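PDB 6U4B: WbbM protein from Klebsiella pneumoniae, which probably transfers sugar residues as a trimeric, bifunctional glycosyltransferase that polymerises an O-antigen polysaccharide. Local coordinates for residues Asp328-Asn340 with Asn359-Thr371. Residues are numbered along the deposited sequence; the frame is centred on the assembly and turned at random.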
loop_
_atom_site.group_PDB
_atom_site.type_symbol
_atom_site.label_atom_id
_atom_site.label_comp_id
_atom_site.label_asym_id
_atom_site.label_seq_id
_atom_site.Cartn_x
_atom_site.Cartn_y
_atom_site.Cartn_z
ATOM N N ASP A 328 -16.946 -4.608 10.812
ATOM C CA ASP A 328 -17.003 -5.954 11.362
ATOM C C ASP A 328 -17.223 -6.946 10.228
ATOM O O ASP A 328 -18.112 -6.757 9.392
ATOM C CB ASP A 328 -18.125 -6.060 12.396
ATOM C CG ASP A 328 -18.235 -7.449 13.016
ATOM O OD1 ASP A 328 -17.400 -8.329 12.712
ATOM O OD2 ASP A 328 -19.168 -7.659 13.820
ATOM N N LYS A 329 -16.408 -8.004 10.200
ATOM C CA LYS A 329 -16.524 -8.997 9.136
ATOM C C LYS A 329 -17.874 -9.701 9.171
ATOM O O LYS A 329 -18.372 -10.138 8.126
ATOM C CB LYS A 329 -15.388 -10.018 9.235
ATOM C CG LYS A 329 -15.429 -10.900 10.477
ATOM C CD LYS A 329 -14.328 -11.954 10.436
ATOM C CE LYS A 329 -14.306 -12.805 11.700
ATOM N NZ LYS A 329 -15.512 -13.671 11.829
ATOM N N ASN A 330 -18.484 -9.808 10.349
ATOM C CA ASN A 330 -19.766 -10.478 10.511
ATOM C C ASN A 330 -20.952 -9.527 10.407
ATOM O O ASN A 330 -22.069 -9.905 10.777
ATOM C CB ASN A 330 -19.804 -11.218 11.851
ATOM C CG ASN A 330 -18.977 -12.489 11.837
ATOM O OD1 ASN A 330 -18.345 -12.823 10.834
ATOM N ND2 ASN A 330 -18.973 -13.204 12.955
ATOM N N LYS A 331 -20.740 -8.309 9.916
ATOM C CA LYS A 331 -21.813 -7.355 9.690
ATOM C C LYS A 331 -21.824 -6.931 8.227
ATOM O O LYS A 331 -20.819 -7.041 7.518
ATOM C CB LYS A 331 -21.669 -6.113 10.581
ATOM C CG LYS A 331 -21.820 -6.374 12.069
ATOM C CD LYS A 331 -21.731 -5.071 12.849
ATOM C CE LYS A 331 -21.655 -5.323 14.346
ATOM N NZ LYS A 331 -21.457 -4.059 15.107
ATOM N N ASN A 332 -22.979 -6.446 7.785
ATOM C CA ASN A 332 -23.140 -5.871 6.461
ATOM C C ASN A 332 -23.293 -4.361 6.581
ATOM O O ASN A 332 -23.786 -3.850 7.591
ATOM C CB ASN A 332 -24.349 -6.468 5.741
ATOM C CG ASN A 332 -24.229 -7.961 5.545
ATOM O OD1 ASN A 332 -23.128 -8.491 5.389
ATOM N ND2 ASN A 332 -25.362 -8.654 5.555
ATOM N N TYR A 333 -22.856 -3.647 5.547
ATOM C CA TYR A 333 -22.838 -2.189 5.567
ATOM C C TYR A 333 -23.467 -1.665 4.285
ATOM O O TYR A 333 -22.963 -1.925 3.187
ATOM C CB TYR A 333 -21.410 -1.663 5.742
ATOM C CG TYR A 333 -20.811 -2.021 7.087
ATOM C CD1 TYR A 333 -20.765 -1.093 8.121
ATOM C CD2 TYR A 333 -20.304 -3.294 7.327
ATOM C CE1 TYR A 333 -20.223 -1.422 9.353
ATOM C CE2 TYR A 333 -19.767 -3.632 8.553
ATOM C CZ TYR A 333 -19.726 -2.692 9.562
ATOM O OH TYR A 333 -19.186 -3.031 10.782
ATOM N N ASP A 334 -24.565 -0.930 4.435
ATOM C CA ASP A 334 -25.381 -0.416 3.336
ATOM C C ASP A 334 -25.121 1.086 3.247
ATOM O O ASP A 334 -25.782 1.886 3.912
ATOM C CB ASP A 334 -26.858 -0.737 3.587
ATOM C CG ASP A 334 -27.778 -0.286 2.455
ATOM O OD1 ASP A 334 -27.326 0.405 1.517
ATOM O OD2 ASP A 334 -28.975 -0.634 2.514
ATOM N N ILE A 335 -24.148 1.466 2.424
ATOM C CA ILE A 335 -23.734 2.856 2.291
ATOM C C ILE A 335 -24.464 3.472 1.109
ATOM O O ILE A 335 -24.458 2.914 0.004
ATOM C CB ILE A 335 -22.210 2.974 2.118
ATOM C CG1 ILE A 335 -21.482 2.228 3.239
ATOM C CG2 ILE A 335 -21.798 4.434 2.097
ATOM C CD1 ILE A 335 -19.972 2.339 3.170
ATOM N N VAL A 336 -25.099 4.620 1.337
ATOM C CA VAL A 336 -25.785 5.362 0.286
ATOM C C VAL A 336 -25.249 6.785 0.289
ATOM O O VAL A 336 -25.300 7.468 1.320
ATOM C CB VAL A 336 -27.311 5.363 0.472
ATOM C CG1 VAL A 336 -27.965 6.263 -0.564
ATOM C CG2 VAL A 336 -27.859 3.946 0.377
ATOM N N VAL A 337 -24.742 7.232 -0.855
ATOM C CA VAL A 337 -24.225 8.586 -1.010
ATOM C C VAL A 337 -25.274 9.427 -1.724
ATOM O O VAL A 337 -25.646 9.135 -2.867
ATOM C CB VAL A 337 -22.896 8.595 -1.780
ATOM C CG1 VAL A 337 -22.536 10.018 -2.184
ATOM C CG2 VAL A 337 -21.785 7.975 -0.934
ATOM N N LEU A 338 -25.757 10.469 -1.048
ATOM C CA LEU A 338 -26.614 11.469 -1.678
ATOM C C LEU A 338 -25.704 12.419 -2.441
ATOM O O LEU A 338 -25.162 13.368 -1.870
ATOM C CB LEU A 338 -27.443 12.207 -0.633
ATOM C CG LEU A 338 -28.177 11.306 0.363
ATOM C CD1 LEU A 338 -28.933 12.136 1.393
ATOM C CD2 LEU A 338 -29.113 10.372 -0.376
ATOM N N GLU A 339 -25.526 12.163 -3.733
ATOM C CA GLU A 339 -24.506 12.837 -4.523
ATOM C C GLU A 339 -25.084 14.047 -5.242
ATOM O O GLU A 339 -26.217 14.017 -5.731
ATOM C CB GLU A 339 -23.870 11.877 -5.532
ATOM C CG GLU A 339 -24.838 11.220 -6.511
ATOM C CD GLU A 339 -24.993 12.004 -7.805
ATOM O OE1 GLU A 339 -26.028 11.834 -8.483
ATOM O OE2 GLU A 339 -24.084 12.793 -8.142
ATOM N N ASN A 340 -24.298 15.116 -5.293
ATOM C CA ASN A 340 -24.645 16.349 -5.994
ATOM C C ASN A 340 -23.646 16.519 -7.137
ATOM O O ASN A 340 -22.620 17.187 -6.995
ATOM C CB ASN A 340 -24.631 17.547 -5.041
ATOM C CG ASN A 340 -24.925 18.863 -5.746
ATOM O OD1 ASN A 340 -25.479 18.886 -6.845
ATOM N ND2 ASN A 340 -24.548 19.968 -5.111
ATOM N N ASN A 359 -19.524 -7.602 1.991
ATOM C CA ASN A 359 -20.376 -7.143 3.080
ATOM C C ASN A 359 -20.546 -5.630 3.097
ATOM O O ASN A 359 -21.130 -5.096 4.044
ATOM C CB ASN A 359 -19.817 -7.613 4.424
ATOM C CG ASN A 359 -18.457 -7.017 4.730
ATOM O OD1 ASN A 359 -17.631 -6.835 3.835
ATOM N ND2 ASN A 359 -18.220 -6.702 5.996
ATOM N N VAL A 360 -20.046 -4.930 2.081
ATOM C CA VAL A 360 -20.138 -3.476 1.993
ATOM C C VAL A 360 -20.740 -3.118 0.641
ATOM O O VAL A 360 -20.147 -3.411 -0.404
ATOM C CB VAL A 360 -18.769 -2.795 2.167
ATOM C CG1 VAL A 360 -18.919 -1.282 2.078
ATOM C CG2 VAL A 360 -18.128 -3.199 3.488
ATOM N N SER A 361 -21.909 -2.485 0.659
ATOM C CA SER A 361 -22.549 -1.987 -0.547
ATOM C C SER A 361 -22.444 -0.469 -0.603
ATOM O O SER A 361 -22.475 0.212 0.426
ATOM C CB SER A 361 -24.022 -2.399 -0.611
ATOM O OG SER A 361 -24.675 -1.771 -1.701
ATOM N N LEU A 362 -22.321 0.055 -1.820
ATOM C CA LEU A 362 -22.268 1.493 -2.058
ATOM C C LEU A 362 -23.214 1.821 -3.204
ATOM O O LEU A 362 -23.078 1.270 -4.302
ATOM C CB LEU A 362 -20.844 1.952 -2.386
ATOM C CG LEU A 362 -20.415 3.396 -2.086
ATOM C CD1 LEU A 362 -19.719 4.016 -3.289
ATOM C CD2 LEU A 362 -21.567 4.276 -1.611
ATOM N N ARG A 363 -24.169 2.710 -2.948
ATOM C CA ARG A 363 -25.101 3.167 -3.966
ATOM C C ARG A 363 -25.158 4.688 -3.943
ATOM O O ARG A 363 -24.844 5.327 -2.936
ATOM C CB ARG A 363 -26.503 2.580 -3.757
ATOM C CG ARG A 363 -26.581 1.068 -3.913
ATOM C CD ARG A 363 -27.968 0.557 -3.555
ATOM N NE ARG A 363 -28.271 0.739 -2.136
ATOM C CZ ARG A 363 -29.488 0.624 -1.612
ATOM N NH1 ARG A 363 -30.527 0.334 -2.385
ATOM N NH2 ARG A 363 -29.669 0.802 -0.312
ATOM N N PHE A 364 -25.557 5.262 -5.073
ATOM C CA PHE A 364 -25.651 6.705 -5.235
ATOM C C PHE A 364 -27.087 7.105 -5.529
ATOM O O PHE A 364 -27.801 6.404 -6.255
ATOM C CB PHE A 364 -24.743 7.201 -6.364
ATOM C CG PHE A 364 -23.279 7.071 -6.065
ATOM C CD1 PHE A 364 -22.618 8.051 -5.344
ATOM C CD2 PHE A 364 -22.564 5.971 -6.508
ATOM C CE1 PHE A 364 -21.265 7.933 -5.063
ATOM C CE2 PHE A 364 -21.211 5.847 -6.233
ATOM C CZ PHE A 364 -20.562 6.830 -5.511
ATOM N N PHE A 365 -27.500 8.238 -4.970
ATOM C CA PHE A 365 -28.795 8.832 -5.265
ATOM C C PHE A 365 -28.602 10.319 -5.514
ATOM O O PHE A 365 -27.925 10.997 -4.735
ATOM C CB PHE A 365 -29.791 8.608 -4.123
ATOM C CG PHE A 365 -31.165 9.148 -4.407
ATOM C CD1 PHE A 365 -32.037 8.455 -5.233
ATOM C CD2 PHE A 365 -31.581 10.349 -3.857
ATOM C CE1 PHE A 365 -33.304 8.951 -5.505
ATOM C CE2 PHE A 365 -32.849 10.852 -4.125
ATOM C CZ PHE A 365 -33.710 10.150 -4.949
ATOM N N ASP A 366 -29.180 10.816 -6.605
ATOM C CA ASP A 366 -29.115 12.237 -6.924
ATOM C C ASP A 366 -29.826 13.044 -5.845
ATOM O O ASP A 366 -31.058 13.025 -5.757
ATOM C CB ASP A 366 -29.734 12.506 -8.298
ATOM C CG ASP A 366 -29.533 13.942 -8.765
ATOM O OD1 ASP A 366 -29.862 14.234 -9.933
ATOM O OD2 ASP A 366 -29.031 14.774 -7.979
ATOM N N VAL A 367 -29.054 13.766 -5.026
ATOM C CA VAL A 367 -29.632 14.528 -3.926
ATOM C C VAL A 367 -30.588 15.602 -4.426
ATOM O O VAL A 367 -31.504 16.003 -3.700
ATOM C CB VAL A 367 -28.506 15.137 -3.060
ATOM C CG1 VAL A 367 -27.861 16.324 -3.767
ATOM C CG2 VAL A 367 -29.029 15.531 -1.680
ATOM N N ASN A 368 -30.419 16.058 -5.670
ATOM C CA ASN A 368 -31.208 17.168 -6.189
ATOM C C ASN A 368 -32.668 16.807 -6.425
ATOM O O ASN A 368 -33.481 17.710 -6.645
ATOM C CB ASN A 368 -30.577 17.688 -7.479
ATOM C CG ASN A 368 -29.176 18.227 -7.255
ATOM O OD1 ASN A 368 -28.999 19.283 -6.646
ATOM N ND2 ASN A 368 -28.172 17.502 -7.739
ATOM N N ALA A 369 -33.024 15.521 -6.370
ATOM C CA ALA A 369 -34.428 15.139 -6.447
ATOM C C ALA A 369 -35.222 15.640 -5.247
ATOM O O ALA A 369 -36.456 15.676 -5.307
ATOM C CB ALA A 369 -34.557 13.620 -6.554
ATOM N N PHE A 370 -34.541 16.026 -4.164
ATOM C CA PHE A 370 -35.225 16.482 -2.960
ATOM C C PHE A 370 -35.958 17.802 -3.161
ATOM O O PHE A 370 -36.846 18.126 -2.366
ATOM C CB PHE A 370 -34.229 16.618 -1.808
ATOM C CG PHE A 370 -33.698 15.304 -1.305
ATOM C CD1 PHE A 370 -34.398 14.130 -1.522
ATOM C CD2 PHE A 370 -32.500 15.248 -0.610
ATOM C CE1 PHE A 370 -33.916 12.922 -1.059
ATOM C CE2 PHE A 370 -32.008 14.041 -0.143
ATOM C CZ PHE A 370 -32.717 12.876 -0.369
ATOM N N THR A 371 -35.614 18.573 -4.195
ATOM C CA THR A 371 -36.287 19.846 -4.424
ATOM C C THR A 371 -37.700 19.680 -4.965
ATOM O O THR A 371 -38.408 20.684 -5.112
ATOM C CB THR A 371 -35.476 20.715 -5.388
ATOM O OG1 THR A 371 -35.400 20.073 -6.667
ATOM C CG2 THR A 371 -34.071 20.936 -4.849
HETATM O O HOH W 1 -25.640 0.628 -0.580
HETATM O O HOH W 2 -26.471 14.620 -8.985
#
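Lys331 O, at the end of the type I turn begun by Asp328, takes a 3.0 Å hydrogen bond from Asn359 ND2, lying in the plane of that amide. Asparagine suits the spot: its short side chain, with CG between backbone N and carbonyl carbon (chi1 64°), brings the amide to the turn while its own backbone O receives Tyr333 N. Tyr333, Ile335, Val337 and Glu339 each give N-H and take with C=O across to 359-367, the parallel pattern; Asn332, Asp334 and Val336 bond strand 302-309 instead. Asp334 OD1 forms a salt bridge with Arg363, whose NH2 meets the syn lone pair of Asp334 OD1 at 3.0 Å, the planes 40° apart. A water links this oxygen with Arg363 NE, Ile335 O and Ser361 OG; Tyr399 binds Asp334 OD2, and Arg363 NH1 bonds Asn295 O. With helix 344-352 as the crossover, the strands form a beta-alpha-beta unit of the glycosyltransferase family 8 region. Beta-branched Ile335 and Val337 suit a buried, extended strand: on the helix's side their CG2 methyls meet Leu362 CD2 (3.7 and 3.8 Å), and Val337 CB lies 3.6 Å from Phe364 CD1. On the other face, Leu338 has a forked end whose CD1 reaches the Phe370 ring edge, while Leu338 CB packs on Val367 CG2. Glu339 O accepts Val367 N, carrying the pairing into the 3-10 segment, and Asn340 OD1 receives Asn368 ND2 at 3.2 Å from above its carbonyl plane.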